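Local coordinates for nucleoprotein (Schmallenberg virus, PDB 4JNG) that encapsidates the viral RNA genome, shielding it from nucleases and forming the helical nucleocapsid that serves as template for transcription and replication, at residues L115-E128 with W134-P146. Residues are numbered along the deposited sequence; the frame is centred on the assembly and turned at random.
Sequences LAEASAQIVMPLAE and WADGYTMYLGFAP. With nucleotides of chain A.
W134 lays one face of its indole against the last turn of helix 112-121. S119 CA sits 3.4 Å from the centroid of the five-membered ring, a CH-pi contact only 6° off the normal, while A118 CB touches CH2 from the same side, beyond the rim. The opposite face is backed by Y141 of its own segment. With CG anti to the carbonyl carbon (chi1 -77°), the indole turns its N-H to the point where the chain leaves the helix: NE1 donates to I122 O at 2.9 Å, nearly straight and with the acceptor in the ring plane. Y138 adds little, its CB touching L115 CD1. Y141 works as a second anchor, its OH accepting from M124 N at 2.8 Å. The two bonds thus tie down backbone polar groups on both sides of V123. M124 CB, near CE2, and A127 CB, near CD1, approach one side of the Y141 ring obliquely, and the E128 carboxylate stands at its edge, the planes 81° apart. At F144 the ring face receives A127 CA, 3.6 Å from the centroid. The bent M124 chain carries SD to A145, 3.8 Å from its CB, and P146 CD meets L126 CD1. L126 also borders the RNA: its CD1 lies 3.6 Å from N3 of U29 of chain A, and its CD2 faces the base of U28 of chain A, so this packing backs part of the RNA-binding surface, near R166. Helix 37-45 covers A118 and V123, helix 93-110 packs on I122 and L142, and helix 158-168 meets F144 through I162.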
# COMPACT_ATOMS: atom_id res chain seq x y z
N LEU B 115 -38.02 21.68 -6.22
CA LEU B 115 -37.55 20.97 -5.04
C LEU B 115 -38.12 19.56 -4.97
O LEU B 115 -37.38 18.60 -4.79
CB LEU B 115 -37.90 21.75 -3.77
CG LEU B 115 -37.42 21.12 -2.46
CD1 LEU B 115 -35.96 20.71 -2.57
CD2 LEU B 115 -37.61 22.09 -1.30
N ALA B 116 -39.44 19.43 -5.15
CA ALA B 116 -40.11 18.13 -5.08
C ALA B 116 -39.55 17.12 -6.08
O ALA B 116 -39.34 15.96 -5.73
CB ALA B 116 -41.63 18.29 -5.25
N GLU B 117 -39.30 17.55 -7.31
CA GLU B 117 -38.72 16.63 -8.31
C GLU B 117 -37.24 16.32 -8.04
O GLU B 117 -36.82 15.16 -8.15
CB GLU B 117 -38.96 17.07 -9.76
CG GLU B 117 -38.77 18.54 -10.09
CD GLU B 117 -39.12 18.88 -11.53
OE1 GLU B 117 -39.01 20.06 -11.92
OE2 GLU B 117 -39.52 17.97 -12.28
N ALA B 118 -36.45 17.33 -7.68
CA ALA B 118 -35.05 17.07 -7.32
C ALA B 118 -35.01 16.02 -6.22
O ALA B 118 -34.26 15.06 -6.31
CB ALA B 118 -34.35 18.34 -6.86
N SER B 119 -35.87 16.19 -5.22
CA SER B 119 -35.92 15.28 -4.07
C SER B 119 -36.27 13.84 -4.44
O SER B 119 -35.85 12.90 -3.76
CB SER B 119 -36.88 15.82 -3.00
OG SER B 119 -38.24 15.66 -3.38
N ALA B 120 -37.02 13.66 -5.53
CA ALA B 120 -37.42 12.32 -5.98
C ALA B 120 -36.43 11.67 -6.94
O ALA B 120 -36.40 10.44 -7.04
CB ALA B 120 -38.81 12.37 -6.59
N GLN B 121 -35.60 12.47 -7.62
CA GLN B 121 -34.64 11.95 -8.60
C GLN B 121 -33.19 11.87 -8.12
O GLN B 121 -32.49 10.91 -8.43
CB GLN B 121 -34.67 12.80 -9.86
CG GLN B 121 -35.91 12.68 -10.70
CD GLN B 121 -35.88 13.66 -11.84
OE1 GLN B 121 -36.30 14.81 -11.69
NE2 GLN B 121 -35.35 13.24 -12.97
N ILE B 122 -32.74 12.87 -7.37
CA ILE B 122 -31.31 13.03 -7.06
C ILE B 122 -30.87 12.44 -5.72
O ILE B 122 -31.48 12.71 -4.67
CB ILE B 122 -30.89 14.51 -7.15
CG1 ILE B 122 -31.14 15.02 -8.57
CG2 ILE B 122 -29.41 14.70 -6.79
CD1 ILE B 122 -31.11 16.53 -8.69
N VAL B 123 -29.79 11.67 -5.77
CA VAL B 123 -29.26 10.96 -4.62
C VAL B 123 -27.85 11.45 -4.32
O VAL B 123 -27.00 11.50 -5.20
CB VAL B 123 -29.24 9.44 -4.89
CG1 VAL B 123 -28.86 8.69 -3.64
CG2 VAL B 123 -30.61 8.97 -5.37
N MET B 124 -27.60 11.84 -3.07
CA MET B 124 -26.27 12.26 -2.64
C MET B 124 -25.73 11.19 -1.70
O MET B 124 -25.97 11.24 -0.49
CB MET B 124 -26.33 13.62 -1.93
CG MET B 124 -24.99 14.30 -1.66
SD MET B 124 -24.05 14.78 -3.13
CE MET B 124 -25.30 15.65 -4.08
N PRO B 125 -25.02 10.19 -2.25
CA PRO B 125 -24.39 9.20 -1.40
C PRO B 125 -23.15 9.78 -0.75
O PRO B 125 -22.07 9.77 -1.33
CB PRO B 125 -24.01 8.07 -2.38
CG PRO B 125 -24.45 8.50 -3.72
CD PRO B 125 -24.68 9.97 -3.66
N LEU B 126 -23.33 10.30 0.46
CA LEU B 126 -22.30 11.04 1.20
C LEU B 126 -23.05 11.75 2.31
O LEU B 126 -22.61 11.77 3.46
CB LEU B 126 -21.57 12.06 0.31
CG LEU B 126 -20.23 11.63 -0.28
CD1 LEU B 126 -20.00 12.22 -1.66
CD2 LEU B 126 -19.10 12.03 0.66
N ALA B 127 -24.17 12.36 1.93
CA ALA B 127 -25.13 12.90 2.87
C ALA B 127 -25.85 11.77 3.58
O ALA B 127 -26.01 11.80 4.80
CB ALA B 127 -26.15 13.77 2.13
N GLU B 128 -26.29 10.77 2.81
CA GLU B 128 -27.12 9.69 3.32
C GLU B 128 -26.46 8.94 4.45
O GLU B 128 -27.05 8.77 5.53
CB GLU B 128 -27.48 8.70 2.21
CG GLU B 128 -28.41 9.24 1.13
CD GLU B 128 -29.75 9.69 1.68
OE1 GLU B 128 -29.80 10.22 2.81
OE2 GLU B 128 -30.77 9.52 0.98
N TRP B 134 -33.17 14.52 1.95
CA TRP B 134 -33.73 15.80 1.49
C TRP B 134 -34.60 16.45 2.56
O TRP B 134 -34.85 17.66 2.50
CB TRP B 134 -34.56 15.59 0.23
CG TRP B 134 -33.77 15.41 -1.04
CD1 TRP B 134 -33.35 14.23 -1.59
CD2 TRP B 134 -33.32 16.44 -1.92
NE1 TRP B 134 -32.67 14.47 -2.76
CE2 TRP B 134 -32.64 15.82 -2.99
CE3 TRP B 134 -33.43 17.84 -1.92
CZ2 TRP B 134 -32.06 16.54 -4.04
CZ3 TRP B 134 -32.86 18.56 -2.96
CH2 TRP B 134 -32.19 17.91 -4.01
N ALA B 135 -35.06 15.65 3.52
CA ALA B 135 -35.84 16.11 4.66
C ALA B 135 -35.17 17.22 5.44
O ALA B 135 -35.83 18.14 5.92
CB ALA B 135 -36.15 14.95 5.58
N ASP B 136 -33.84 17.15 5.56
CA ASP B 136 -33.07 18.15 6.31
C ASP B 136 -32.88 19.45 5.54
O ASP B 136 -32.19 20.35 6.01
CB ASP B 136 -31.71 17.57 6.71
CG ASP B 136 -31.83 16.50 7.79
OD1 ASP B 136 -32.58 16.71 8.77
OD2 ASP B 136 -31.16 15.45 7.66
N GLY B 137 -33.50 19.57 4.36
CA GLY B 137 -33.40 20.78 3.56
C GLY B 137 -32.33 20.65 2.49
O GLY B 137 -31.32 19.96 2.67
N TYR B 138 -32.56 21.32 1.37
CA TYR B 138 -31.67 21.22 0.20
C TYR B 138 -30.24 21.70 0.48
O TYR B 138 -29.30 21.13 -0.06
CB TYR B 138 -32.27 21.96 -1.01
CG TYR B 138 -32.21 23.47 -0.93
CD1 TYR B 138 -32.99 24.18 -0.02
CD2 TYR B 138 -31.36 24.18 -1.76
CE1 TYR B 138 -32.92 25.56 0.06
CE2 TYR B 138 -31.29 25.56 -1.69
CZ TYR B 138 -32.07 26.25 -0.78
OH TYR B 138 -32.00 27.62 -0.72
N THR B 139 -30.07 22.71 1.33
CA THR B 139 -28.74 23.29 1.57
C THR B 139 -27.83 22.34 2.34
O THR B 139 -26.64 22.26 2.06
CB THR B 139 -28.78 24.66 2.28
OG1 THR B 139 -29.17 24.50 3.65
CG2 THR B 139 -29.73 25.61 1.59
N MET B 140 -28.38 21.60 3.30
CA MET B 140 -27.58 20.65 4.08
C MET B 140 -27.24 19.42 3.26
O MET B 140 -26.08 18.98 3.23
CB MET B 140 -28.31 20.23 5.36
CG MET B 140 -27.39 19.52 6.34
SD MET B 140 -28.12 19.15 7.94
CE MET B 140 -27.03 17.81 8.42
N TYR B 141 -28.26 18.87 2.60
CA TYR B 141 -28.15 17.66 1.80
C TYR B 141 -27.20 17.82 0.62
O TYR B 141 -26.37 16.96 0.36
CB TYR B 141 -29.54 17.23 1.29
CG TYR B 141 -29.57 15.88 0.61
CD1 TYR B 141 -29.54 14.71 1.35
CD2 TYR B 141 -29.64 15.78 -0.78
CE1 TYR B 141 -29.57 13.47 0.74
CE2 TYR B 141 -29.67 14.54 -1.40
CZ TYR B 141 -29.64 13.39 -0.64
OH TYR B 141 -29.66 12.16 -1.25
N LEU B 142 -27.34 18.93 -0.11
CA LEU B 142 -26.48 19.19 -1.25
C LEU B 142 -25.13 19.70 -0.79
O LEU B 142 -24.14 19.57 -1.50
CB LEU B 142 -27.12 20.19 -2.20
CG LEU B 142 -28.42 19.76 -2.87
CD1 LEU B 142 -28.99 20.95 -3.62
CD2 LEU B 142 -28.22 18.58 -3.81
N GLY B 143 -25.09 20.29 0.41
CA GLY B 143 -23.84 20.73 1.03
C GLY B 143 -22.81 19.62 1.22
O GLY B 143 -21.63 19.90 1.42
N PHE B 144 -23.27 18.37 1.18
CA PHE B 144 -22.38 17.21 1.26
C PHE B 144 -21.63 16.93 -0.04
O PHE B 144 -20.69 16.12 -0.05
CB PHE B 144 -23.19 15.96 1.65
CG PHE B 144 -23.36 15.78 3.14
CD1 PHE B 144 -22.33 15.26 3.91
CD2 PHE B 144 -24.56 16.13 3.76
CE1 PHE B 144 -22.49 15.09 5.28
CE2 PHE B 144 -24.71 15.96 5.12
CZ PHE B 144 -23.68 15.44 5.89
N ALA B 145 -22.02 17.56 -1.15
CA ALA B 145 -21.37 17.29 -2.43
C ALA B 145 -19.91 17.74 -2.43
O ALA B 145 -19.57 18.78 -1.86
CB ALA B 145 -22.11 17.99 -3.56
N PRO B 146 -19.02 16.96 -3.07
CA PRO B 146 -17.67 17.50 -3.26
C PRO B 146 -17.76 18.77 -4.10
O PRO B 146 -18.59 18.84 -5.02
CB PRO B 146 -16.94 16.40 -4.02
CG PRO B 146 -17.72 15.16 -3.76
CD PRO B 146 -19.14 15.59 -3.58
P U A 29 -17.51 5.39 1.83
OP1 U A 29 -18.20 4.22 2.45
OP2 U A 29 -16.31 5.17 0.99
O5' U A 29 -18.55 6.23 0.97
C5' U A 29 -19.92 6.40 1.40
C4' U A 29 -20.82 6.51 0.20
O4' U A 29 -20.41 7.66 -0.60
C3' U A 29 -20.79 5.31 -0.75
O3' U A 29 -22.09 5.04 -1.26
C2' U A 29 -19.84 5.77 -1.85
O2' U A 29 -19.97 5.12 -3.09
C1' U A 29 -20.21 7.25 -1.93
N1 U A 29 -19.18 8.11 -2.54
C2 U A 29 -19.60 9.12 -3.39
O2 U A 29 -20.77 9.35 -3.63
N3 U A 29 -18.59 9.87 -3.93
C4 U A 29 -17.23 9.72 -3.73
O4 U A 29 -16.44 10.47 -4.31
C5 U A 29 -16.88 8.65 -2.85
C6 U A 29 -17.84 7.90 -2.30
P U A 30 -22.79 3.60 -1.06
OP1 U A 30 -22.03 2.84 -0.03
OP2 U A 30 -23.00 3.01 -2.41
O5' U A 30 -24.21 3.97 -0.43
C5' U A 30 -24.75 5.28 -0.66
C4' U A 30 -26.21 5.37 -0.31
O4' U A 30 -26.86 6.24 -1.27
C3' U A 30 -27.03 4.07 -0.32
O3' U A 30 -27.05 3.45 0.96
C2' U A 30 -28.42 4.58 -0.69
O2' U A 30 -29.12 5.12 0.40
C1' U A 30 -28.08 5.68 -1.70
N1 U A 30 -27.92 5.19 -3.08
C2 U A 30 -29.06 5.12 -3.86
O2 U A 30 -30.16 5.45 -3.47
N3 U A 30 -28.84 4.65 -5.14
C4 U A 30 -27.65 4.25 -5.69
O4 U A 30 -27.63 3.85 -6.86
C5 U A 30 -26.53 4.34 -4.81
C6 U A 30 -26.70 4.79 -3.56
P U A 28 -12.29 6.50 1.36
OP1 U A 28 -12.25 5.14 1.96
OP2 U A 28 -12.29 6.65 -0.11
O5' U A 28 -13.56 7.25 1.97
C5' U A 28 -14.01 6.97 3.31
C4' U A 28 -15.24 7.78 3.64
O4' U A 28 -14.94 9.19 3.57
C3' U A 28 -16.41 7.60 2.69
O3' U A 28 -17.13 6.41 3.00
C2' U A 28 -17.21 8.88 2.89
O2' U A 28 -18.16 8.82 3.94
C1' U A 28 -16.10 9.90 3.17
N1 U A 28 -15.76 10.71 1.99
C2 U A 28 -16.18 12.02 1.96
O2 U A 28 -16.83 12.53 2.86
N3 U A 28 -15.83 12.72 0.84
C4 U A 28 -15.10 12.26 -0.24
O4 U A 28 -14.85 13.01 -1.18
C5 U A 28 -14.69 10.89 -0.13
C6 U A 28 -15.03 10.18 0.95